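Long-range contact in translation initiation factor eIF2 assembly protein (Schizosaccharomyces pombe, PDB 4ZGP), which acts as an ATP-dependent chaperone that binds the gamma subunit of eIF2 and lets it assemble with the alpha and beta subunits: residues C223-L235 and F245-I257. Sequence-based numbering, arbitrary orientation.
Sequences CYEKLISDLLKKL and FDVYIHKDRAWLI. With ADP (adenosine-5'-diphosphate), chain C.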
ATOM      1  N   CYS A 223       5.235  -6.421  22.767  1.00 30.52           N
ATOM      2  CA  CYS A 223       4.137  -5.463  22.690  1.00 29.57           C
ATOM      3  C   CYS A 223       3.723  -5.266  21.225  1.00 31.82           C
ATOM      4  O   CYS A 223       2.532  -5.337  20.901  1.00 28.41           O
ATOM      5  CB  CYS A 223       4.540  -4.133  23.332  1.00 32.68           C
ATOM      6  SG  CYS A 223       3.229  -2.897  23.384  1.00 47.00           S
ATOM      7  N   TYR A 224       4.699  -5.048  20.343  1.00 28.73           N
ATOM      8  CA  TYR A 224       4.385  -4.888  18.916  1.00 26.88           C
ATOM      9  C   TYR A 224       3.707  -6.127  18.351  1.00 26.64           C
ATOM     10  O   TYR A 224       2.734  -6.017  17.607  1.00 24.45           O
ATOM     11  CB  TYR A 224       5.648  -4.574  18.096  1.00 24.98           C
ATOM     12  CG  TYR A 224       6.144  -3.162  18.285  1.00 29.10           C
ATOM     13  CD1 TYR A 224       5.381  -2.085  17.864  1.00 29.60           C
ATOM     14  CD2 TYR A 224       7.376  -2.900  18.876  1.00 32.52           C
ATOM     15  CE1 TYR A 224       5.813  -0.783  18.035  1.00 31.09           C
ATOM     16  CE2 TYR A 224       7.819  -1.591  19.049  1.00 33.39           C
ATOM     17  CZ  TYR A 224       7.028  -0.538  18.625  1.00 35.35           C
ATOM     18  OH  TYR A 224       7.437   0.772  18.783  1.00 32.01           O
ATOM     19  N   GLU A 225       4.219  -7.304  18.718  1.00 24.58           N
ATOM     20  CA  GLU A 225       3.669  -8.552  18.229  1.00 29.30           C
ATOM     21  C   GLU A 225       2.208  -8.702  18.631  1.00 29.03           C
ATOM     22  O   GLU A 225       1.371  -9.087  17.810  1.00 25.26           O
ATOM     23  CB  GLU A 225       4.482  -9.749  18.737  1.00 30.28           C
ATOM     24  CG  GLU A 225       3.907 -11.083  18.277  1.00 28.34           C
ATOM     25  CD  GLU A 225       4.659 -12.278  18.841  1.00 41.92           C
ATOM     26  OE1 GLU A 225       4.196 -13.417  18.634  1.00 38.73           O
ATOM     27  OE2 GLU A 225       5.707 -12.077  19.487  1.00 43.09           O
ATOM     28  N   LYS A 226       1.903  -8.386  19.889  1.00 27.75           N
ATOM     29  CA  LYS A 226       0.532  -8.513  20.386  1.00 29.44           C
ATOM     30  C   LYS A 226      -0.401  -7.564  19.646  1.00 24.54           C
ATOM     31  O   LYS A 226      -1.503  -7.945  19.283  1.00 24.92           O
ATOM     32  CB  LYS A 226       0.467  -8.244  21.900  1.00 28.76           C
ATOM     33  CG  LYS A 226      -0.938  -8.152  22.463  1.00 31.82           C
ATOM     34  CD  LYS A 226      -1.737  -9.434  22.248  1.00 45.59           C
ATOM     35  CE  LYS A 226      -2.951  -9.507  23.182  1.00 52.96           C
ATOM     36  NZ  LYS A 226      -3.714  -8.224  23.242  1.00 52.21           N
ATOM     37  N   LEU A 227       0.036  -6.334  19.425  1.00 22.69           N
ATOM     38  CA  LEU A 227      -0.793  -5.375  18.685  1.00 24.35           C
ATOM     39  C   LEU A 227      -1.023  -5.803  17.220  1.00 25.46           C
ATOM     40  O   LEU A 227      -2.111  -5.607  16.677  1.00 22.04           O
ATOM     41  CB  LEU A 227      -0.169  -3.990  18.719  1.00 21.75           C
ATOM     42  CG  LEU A 227      -0.149  -3.323  20.093  1.00 32.73           C
ATOM     43  CD1 LEU A 227       0.588  -1.991  20.029  1.00 33.08           C
ATOM     44  CD2 LEU A 227      -1.567  -3.148  20.633  1.00 36.04           C
ATOM     45  N   ILE A 228      -0.009  -6.399  16.598  1.00 23.85           N
ATOM     46  CA  ILE A 228      -0.139  -6.890  15.216  1.00 24.40           C
ATOM     47  C   ILE A 228      -1.080  -8.093  15.161  1.00 22.56           C
ATOM     48  O   ILE A 228      -1.919  -8.187  14.264  1.00 22.59           O
ATOM     49  CB  ILE A 228       1.240  -7.255  14.617  1.00 24.00           C
ATOM     50  CG1 ILE A 228       2.060  -5.966  14.424  1.00 23.23           C
ATOM     51  CG2 ILE A 228       1.100  -7.984  13.283  1.00 23.96           C
ATOM     52  CD1 ILE A 228       3.529  -6.166  14.007  1.00 27.02           C
ATOM     53  N   SER A 229      -0.919  -9.012  16.110  1.00 23.31           N
ATOM     54  CA  SER A 229      -1.785 -10.186  16.254  0.54 25.49           C
ATOM     55  C   SER A 229      -3.246  -9.767  16.438  1.00 26.13           C
ATOM     56  O   SER A 229      -4.167 -10.313  15.825  1.00 28.38           O
ATOM     57  CB  SER A 229      -1.312 -11.024  17.452  0.54 27.78           C
ATOM     58  OG  SER A 229      -1.969 -12.269  17.529  0.54 31.12           O
ATOM     59  N   ASP A 230      -3.450  -8.802  17.322  1.00 27.27           N
ATOM     60  CA  ASP A 230      -4.795  -8.293  17.580  1.00 26.90           C
ATOM     61  C   ASP A 230      -5.413  -7.660  16.341  1.00 26.77           C
ATOM     62  O   ASP A 230      -6.604  -7.846  16.073  1.00 26.11           O
ATOM     63  CB  ASP A 230      -4.774  -7.273  18.712  1.00 27.78           C
ATOM     64  CG  ASP A 230      -4.580  -7.912  20.084  1.00 37.02           C
ATOM     65  OD1 ASP A 230      -4.732  -9.154  20.214  1.00 40.12           O
ATOM     66  OD2 ASP A 230      -4.276  -7.160  21.031  1.00 39.86           O
ATOM     67  N   LEU A 231      -4.619  -6.904  15.586  1.00 23.10           N
ATOM     68  CA  LEU A 231      -5.130  -6.313  14.346  1.00 23.52           C
ATOM     69  C   LEU A 231      -5.537  -7.414  13.353  1.00 24.57           C
ATOM     70  O   LEU A 231      -6.593  -7.337  12.737  1.00 24.45           O
ATOM     71  CB  LEU A 231      -4.096  -5.368  13.711  1.00 22.38           C
ATOM     72  CG  LEU A 231      -4.471  -4.711  12.386  1.00 24.98           C
ATOM     73  CD1 LEU A 231      -5.788  -3.970  12.538  1.00 25.80           C
ATOM     74  CD2 LEU A 231      -3.389  -3.737  11.914  1.00 25.38           C
ATOM     75  N   LEU A 232      -4.712  -8.449  13.217  1.00 21.44           N
ATOM     76  CA  LEU A 232      -5.014  -9.508  12.263  1.00 24.29           C
ATOM     77  C   LEU A 232      -6.362 -10.161  12.584  1.00 24.11           C
ATOM     78  O   LEU A 232      -7.092 -10.546  11.678  1.00 23.92           O
ATOM     79  CB  LEU A 232      -3.899 -10.573  12.235  1.00 22.52           C
ATOM     80  CG  LEU A 232      -4.185 -11.802  11.350  1.00 25.48           C
ATOM     81  CD1 LEU A 232      -4.447 -11.477   9.847  1.00 21.43           C
ATOM     82  CD2 LEU A 232      -3.049 -12.837  11.497  1.00 28.34           C
ATOM     83  N   LYS A 233      -6.706 -10.262  13.867  1.00 24.22           N
ATOM     84  CA  LYS A 233      -8.014 -10.810  14.233  1.00 26.25           C
ATOM     85  C   LYS A 233      -9.136  -9.949  13.683  1.00 27.75           C
ATOM     86  O   LYS A 233     -10.237 -10.440  13.396  1.00 29.91           O
ATOM     87  CB  LYS A 233      -8.168 -10.924  15.747  1.00 27.68           C
ATOM     88  CG  LYS A 233      -7.290 -11.979  16.380  1.00 31.52           C
ATOM     89  CD  LYS A 233      -7.419 -11.915  17.900  1.00 38.90           C
ATOM     90  CE  LYS A 233      -6.581 -12.997  18.578  1.00 46.63           C
ATOM     91  NZ  LYS A 233      -5.115 -12.815  18.353  1.00 49.73           N
ATOM     92  N   LYS A 234      -8.858  -8.662  13.533  1.00 24.23           N
ATOM     93  CA  LYS A 234      -9.867  -7.741  13.002  1.00 25.24           C
ATOM     94  C   LYS A 234      -9.908  -7.703  11.469  1.00 24.40           C
ATOM     95  O   LYS A 234     -10.736  -6.996  10.885  1.00 26.17           O
ATOM     96  CB  LYS A 234      -9.618  -6.330  13.541  1.00 29.78           C
ATOM     97  CG  LYS A 234      -9.891  -6.205  15.036  1.00 30.34           C
ATOM     98  CD  LYS A 234      -9.488  -4.835  15.535  1.00 34.15           C
ATOM     99  CE  LYS A 234      -9.414  -4.800  17.040  1.00 43.68           C
ATOM    100  NZ  LYS A 234      -8.637  -3.611  17.476  1.00 44.88           N
ATOM    101  N   LEU A 235      -9.028  -8.463  10.821  1.00 22.99           N
ATOM    102  CA  LEU A 235      -8.979  -8.515   9.347  1.00 21.65           C
ATOM    103  C   LEU A 235      -9.711  -9.763   8.840  1.00 21.45           C
ATOM    104  O   LEU A 235      -9.501 -10.226   7.706  1.00 21.22           O
ATOM    105  CB  LEU A 235      -7.525  -8.500   8.848  1.00 19.24           C
ATOM    106  CG  LEU A 235      -6.671  -7.291   9.292  1.00 21.03           C
ATOM    107  CD1 LEU A 235      -5.267  -7.336   8.704  1.00 22.47           C
ATOM    108  CD2 LEU A 235      -7.310  -5.931   8.945  1.00 23.63           C
ATOM    109  N   PHE A 245       0.116  -7.554   5.045  1.00 17.83           N
ATOM    110  CA  PHE A 245      -0.452  -6.256   5.434  1.00 18.27           C
ATOM    111  C   PHE A 245       0.606  -5.395   6.095  1.00 21.21           C
ATOM    112  O   PHE A 245       1.494  -5.910   6.764  1.00 21.67           O
ATOM    113  CB  PHE A 245      -1.720  -6.424   6.317  1.00 15.13           C
ATOM    114  CG  PHE A 245      -1.509  -7.021   7.695  1.00 20.36           C
ATOM    115  CD1 PHE A 245      -1.480  -8.388   7.888  1.00 20.09           C
ATOM    116  CD2 PHE A 245      -1.477  -6.210   8.817  1.00 24.29           C
ATOM    117  CE1 PHE A 245      -1.350  -8.923   9.174  1.00 21.49           C
ATOM    118  CE2 PHE A 245      -1.348  -6.736  10.103  1.00 24.80           C
ATOM    119  CZ  PHE A 245      -1.273  -8.085  10.285  1.00 22.85           C
ATOM    120  N   ASP A 246       0.557  -4.081   5.832  1.00 19.29           N
ATOM    121  CA  ASP A 246       1.516  -3.153   6.428  1.00 20.98           C
ATOM    122  C   ASP A 246       0.829  -2.452   7.579  1.00 22.08           C
ATOM    123  O   ASP A 246      -0.361  -2.142   7.500  1.00 19.64           O
ATOM    124  CB  ASP A 246       2.032  -2.120   5.411  1.00 19.92           C
ATOM    125  CG  ASP A 246       2.902  -2.749   4.330  1.00 28.61           C
ATOM    126  OD1 ASP A 246       3.437  -3.855   4.553  1.00 29.41           O
ATOM    127  OD2 ASP A 246       3.041  -2.149   3.256  1.00 32.95           O
ATOM    128  N   VAL A 247       1.558  -2.242   8.669  1.00 22.61           N
ATOM    129  CA  VAL A 247       0.971  -1.618   9.850  0.66 22.26           C
ATOM    130  C   VAL A 247       1.863  -0.524  10.392  1.00 24.94           C
ATOM    131  O   VAL A 247       3.072  -0.611  10.299  1.00 25.88           O
ATOM    132  CB  VAL A 247       0.727  -2.629  10.966  0.66 25.90           C
ATOM    133  CG1 VAL A 247      -0.316  -3.566  10.547  0.66 23.73           C
ATOM    134  CG2 VAL A 247       2.012  -3.372  11.314  0.66 20.75           C
ATOM    135  N   TYR A 248       1.233   0.512  10.932  1.00 21.38           N
ATOM    136  CA  TYR A 248       1.947   1.579  11.606  1.00 22.79           C
ATOM    137  C   TYR A 248       1.522   1.544  13.070  1.00 21.28           C
ATOM    138  O   TYR A 248       0.335   1.604  13.381  1.00 23.10           O
ATOM    139  CB  TYR A 248       1.630   2.935  10.981  1.00 25.08           C
ATOM    140  CG  TYR A 248       2.297   4.078  11.722  1.00 26.53           C
ATOM    141  CD1 TYR A 248       3.669   4.098  11.911  1.00 26.47           C
ATOM    142  CD2 TYR A 248       1.546   5.148  12.206  1.00 27.57           C
ATOM    143  CE1 TYR A 248       4.291   5.156  12.596  1.00 28.50           C
ATOM    144  CE2 TYR A 248       2.161   6.221  12.879  1.00 32.42           C
ATOM    145  CZ  TYR A 248       3.529   6.212  13.072  1.00 29.76           C
ATOM    146  OH  TYR A 248       4.142   7.263  13.745  1.00 26.48           O
ATOM    147  N   ILE A 249       2.483   1.417  13.973  1.00 24.33           N
ATOM    148  CA  ILE A 249       2.143   1.287  15.386  1.00 23.70           C
ATOM    149  C   ILE A 249       2.685   2.494  16.114  1.00 27.83           C
ATOM    150  O   ILE A 249       3.867   2.775  16.070  1.00 26.29           O
ATOM    151  CB  ILE A 249       2.689  -0.019  15.991  1.00 25.85           C
ATOM    152  CG1 ILE A 249       2.057  -1.209  15.262  1.00 30.00           C
ATOM    153  CG2 ILE A 249       2.355  -0.096  17.491  1.00 27.52           C
ATOM    154  CD1 ILE A 249       2.538  -2.589  15.723  1.00 28.92           C
ATOM    155  N   HIS A 250       1.791   3.227  16.755  1.00 28.94           N
ATOM    156  CA  HIS A 250       2.163   4.494  17.350  1.00 29.95           C
ATOM    157  C   HIS A 250       1.353   4.666  18.626  1.00 28.50           C
ATOM    158  O   HIS A 250       0.136   4.537  18.609  1.00 28.21           O
ATOM    159  CB  HIS A 250       1.907   5.638  16.369  1.00 31.57           C
ATOM    160  CG  HIS A 250       2.288   6.984  16.898  1.00 34.99           C
ATOM    161  ND1 HIS A 250       3.598   7.367  17.083  1.00 42.20           N
ATOM    162  CD2 HIS A 250       1.531   8.046  17.264  1.00 40.28           C
ATOM    163  CE1 HIS A 250       3.633   8.605  17.548  1.00 41.94           C
ATOM    164  NE2 HIS A 250       2.390   9.036  17.671  1.00 44.03           N
ATOM    165  N   LYS A 251       2.039   4.922  19.737  1.00 34.57           N
ATOM    166  CA  LYS A 251       1.365   5.090  21.027  1.00 34.03           C
ATOM    167  C   LYS A 251       0.357   3.984  21.321  1.00 28.86           C
ATOM    168  O   LYS A 251      -0.809   4.264  21.619  1.00 32.76           O
ATOM    169  CB  LYS A 251       0.661   6.444  21.079  1.00 39.34           C
ATOM    170  CG  LYS A 251       1.568   7.637  20.896  1.00 38.46           C
ATOM    171  CD  LYS A 251       0.722   8.898  20.709  1.00 51.10           C
ATOM    172  CE  LYS A 251       1.120  10.008  21.664  1.00 50.54           C
ATOM    173  NZ  LYS A 251       1.319   9.569  23.075  1.00 54.16           N
ATOM    174  N   ASP A 252       0.809   2.733  21.199  1.00 29.25           N
ATOM    175  CA  ASP A 252       0.043   1.540  21.566  1.00 32.25           C
ATOM    176  C   ASP A 252      -1.200   1.333  20.711  1.00 32.41           C
ATOM    177  O   ASP A 252      -2.135   0.645  21.123  1.00 31.14           O
ATOM    178  CB  ASP A 252      -0.362   1.582  23.046  1.00 34.17           C
ATOM    179  CG  ASP A 252       0.800   1.301  23.967  1.00 45.98           C
ATOM    180  OD1 ASP A 252       1.711   0.542  23.560  1.00 45.30           O
ATOM    181  OD2 ASP A 252       0.803   1.837  25.098  1.00 52.20           O
ATOM    182  N   ARG A 253      -1.197   1.927  19.524  1.00 27.58           N
ATOM    183  CA  ARG A 253      -2.296   1.780  18.585  1.00 24.65           C
ATOM    184  C   ARG A 253      -1.762   1.363  17.223  1.00 31.30           C
ATOM    185  O   ARG A 253      -0.867   2.015  16.668  1.00 27.86           O
ATOM    186  CB  ARG A 253      -3.078   3.084  18.458  1.00 28.57           C
ATOM    187  CG  ARG A 253      -4.289   2.986  17.548  1.00 37.51           C
ATOM    188  CD  ARG A 253      -5.151   4.236  17.662  1.00 46.04           C
ATOM    189  NE  ARG A 253      -6.364   4.135  16.856  1.00 49.99           N
ATOM    190  CZ  ARG A 253      -7.301   5.074  16.791  1.00 50.94           C
ATOM    191  NH1 ARG A 253      -7.171   6.202  17.487  1.00 51.78           N
ATOM    192  NH2 ARG A 253      -8.370   4.887  16.028  1.00 50.61           N
ATOM    193  N   ALA A 254      -2.329   0.292  16.682  1.00 29.26           N
ATOM    194  CA  ALA A 254      -1.919  -0.210  15.383  1.00 27.55           C
ATOM    195  C   ALA A 254      -2.866   0.327  14.320  1.00 31.91           C
ATOM    196  O   ALA A 254      -4.088   0.349  14.510  1.00 33.82           O
ATOM    197  CB  ALA A 254      -1.895  -1.740  15.382  1.00 27.96           C
ATOM    198  N   TRP A 255      -2.292   0.819  13.230  1.00 22.65           N
ATOM    199  CA  TRP A 255      -3.059   1.286  12.096  1.00 21.60           C
ATOM    200  C   TRP A 255      -2.757   0.425  10.894  1.00 23.93           C
ATOM    201  O   TRP A 255      -1.599   0.258  10.546  1.00 23.23           O
ATOM    202  CB  TRP A 255      -2.699   2.728  11.753  1.00 23.10           C
ATOM    203  CG  TRP A 255      -2.976   3.669  12.843  1.00 33.09           C
ATOM    204  CD1 TRP A 255      -2.184   3.934  13.927  1.00 33.74           C
ATOM    205  CD2 TRP A 255      -4.135   4.488  12.975  1.00 34.12           C
ATOM    206  NE1 TRP A 255      -2.792   4.864  14.736  1.00 33.47           N
ATOM    207  CE2 TRP A 255      -3.985   5.233  14.166  1.00 39.16           C
ATOM    208  CE3 TRP A 255      -5.287   4.672  12.195  1.00 34.36           C
ATOM    209  CZ2 TRP A 255      -4.949   6.148  14.601  1.00 41.04           C
ATOM    210  CZ3 TRP A 255      -6.241   5.585  12.627  1.00 41.06           C
ATOM    211  CH2 TRP A 255      -6.066   6.309  13.822  1.00 40.16           C
ATOM    212  N   LEU A 256      -3.790  -0.074  10.232  1.00 19.89           N
ATOM    213  CA  LEU A 256      -3.588  -0.758   8.954  1.00 18.53           C
ATOM    214  C   LEU A 256      -3.192   0.236   7.870  1.00 25.17           C
ATOM    215  O   LEU A 256      -3.881   1.220   7.660  1.00 23.29           O
ATOM    216  CB  LEU A 256      -4.873  -1.501   8.555  1.00 19.58           C
ATOM    217  CG  LEU A 256      -4.849  -2.196   7.196  1.00 19.54           C
ATOM    218  CD1 LEU A 256      -3.903  -3.411   7.233  1.00 17.83           C
ATOM    219  CD2 LEU A 256      -6.261  -2.653   6.816  1.00 18.59           C
ATOM    220  N   ILE A 257      -2.094  -0.009   7.161  1.00 18.54           N
ATOM    221  CA  ILE A 257      -1.648   0.937   6.139  1.00 22.18           C
ATOM    222  C   ILE A 257      -1.894   0.422   4.724  1.00 26.08           C
ATOM    223  O   ILE A 257      -2.278   1.179   3.835  1.00 20.38           O
ATOM    224  CB  ILE A 257      -0.144   1.277   6.322  1.00 21.55           C
ATOM    225  CG1 ILE A 257       0.079   1.910   7.701  1.00 24.88           C
ATOM    226  CG2 ILE A 257       0.367   2.181   5.206  1.00 23.08           C
ATOM    227  CD1 ILE A 257      -0.681   3.236   7.900  1.00 23.69           C
TER
HETATM  228  PB  ADP C 301       3.185   0.366  -0.245  0.69 45.51           P
HETATM  229  O1B ADP C 301       2.401  -0.712   0.488  0.69 40.65           O
HETATM  230  O2B ADP C 301       2.939   0.394  -1.743  0.69 37.78           O
HETATM  231  O3B ADP C 301       4.622   0.413   0.232  0.69 37.41           O
HETATM  232  PA  ADP C 301       2.044   2.245   1.643  0.69 35.58           P
HETATM  233  O1A ADP C 301       2.171   1.062   2.571  0.69 42.32           O
HETATM  234  O2A ADP C 301       0.740   3.001   1.455  0.69 36.30           O
HETATM  235  O3A ADP C 301       2.536   1.799   0.169  0.69 44.21           O
HETATM  236  O5' ADP C 301       3.151   3.309   2.111  0.69 44.51           O
HETATM  237  C5' ADP C 301       4.389   3.490   1.423  0.69 38.19           C
HETATM  238  C4' ADP C 301       5.215   4.376   2.338  0.69 41.03           C
HETATM  239  O4' ADP C 301       4.722   5.715   2.269  0.69 37.77           O
HETATM  240  C3' ADP C 301       5.063   3.935   3.786  0.69 38.87           C
HETATM  241  O3' ADP C 301       6.186   3.155   4.208  0.69 41.30           O
HETATM  242  C2' ADP C 301       4.948   5.218   4.581  0.69 41.25           C
HETATM  243  O2' ADP C 301       6.196   5.559   5.192  0.69 45.64           O
HETATM  244  C1' ADP C 301       4.585   6.289   3.573  0.69 36.94           C
HETATM  245  N9  ADP C 301       3.163   6.647   3.796  0.69 36.80           N
HETATM  246  C8  ADP C 301       2.102   5.912   3.395  0.69 36.24           C
HETATM  247  N7  ADP C 301       0.934   6.512   3.754  0.69 39.00           N
HETATM  248  C5  ADP C 301       1.246   7.659   4.400  0.69 34.50           C
HETATM  249  C6  ADP C 301       0.485   8.764   5.028  0.69 34.40           C
HETATM  250  N6  ADP C 301      -0.873   8.733   5.024  0.69 32.35           N
HETATM  251  N1  ADP C 301       1.186   9.783   5.594  0.69 28.14           N
HETATM  252  C2  ADP C 301       2.537   9.791   5.574  0.69 35.16           C
HETATM  253  N3  ADP C 301       3.294   8.820   5.020  0.69 37.18           N
HETATM  254  C4  ADP C 301       2.715   7.744   4.424  0.69 39.63           C
HETATM  255  O   HOH W   1       5.468   2.715  18.436  1.00 31.05           O
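Phe245 and Leu235 make the aromatic part of this contact: methyl CD1 of Leu235 sits over the centre of one ring face, a CH-pi contact 3.9 Å from the ring centroid and 10° off the normal. With chi1 at 67°, CG of Phe245 lies between its own backbone N and carbonyl carbon, which carries the ring beneath the last turns of the helix, toward Ile228, where Ile228 CG2, Leu231 CD2 and Leu232 CD1 meet its outer carbons obliquely. Cutting Phe245 back to an alanine would probably open a gap among these four aliphatic side chains and leave Leu235 CD1 without its aromatic platform.

Aliphatic contacts continue toward the hairpin turn. Leu231 and Val247 run antiparallel alongside each other, CD2 of the first against CG1 of the second; the same Leu231 CD2 also reaches Ala254 CB and Leu256 CB, so one branch spans both strands. Ile249 uses both its branches: its CD1 meets Ile228 CG1 at 3.6 Å, and its CG2 touches both Leu227 CD1 and CE1 at the edge of the Tyr224 ring. At Ala254, whose side chain is a single methyl, the backbones come near, its CA 6.2 Å from that of Leu227.

A water adds a polar link, bridging Tyr224 OH (2.8 Å) and Ile249 O (2.9 Å) and donating to the carbonyl.

Helix 221-233 thus covers one face of an antiparallel beta hairpin, closed by a type I' turn from His250 to Arg253; the axis of its part 223-233 passes 8.5 Å from that of strand 253-257. Asp246 points away from the helix to the other face, where it lies in the nucleotide pocket as a residue of the ATP site and pairs with Arg195 and Arg209: a helix-backed sheet with ADP on its far side, characteristic of the ATP-grasp fold.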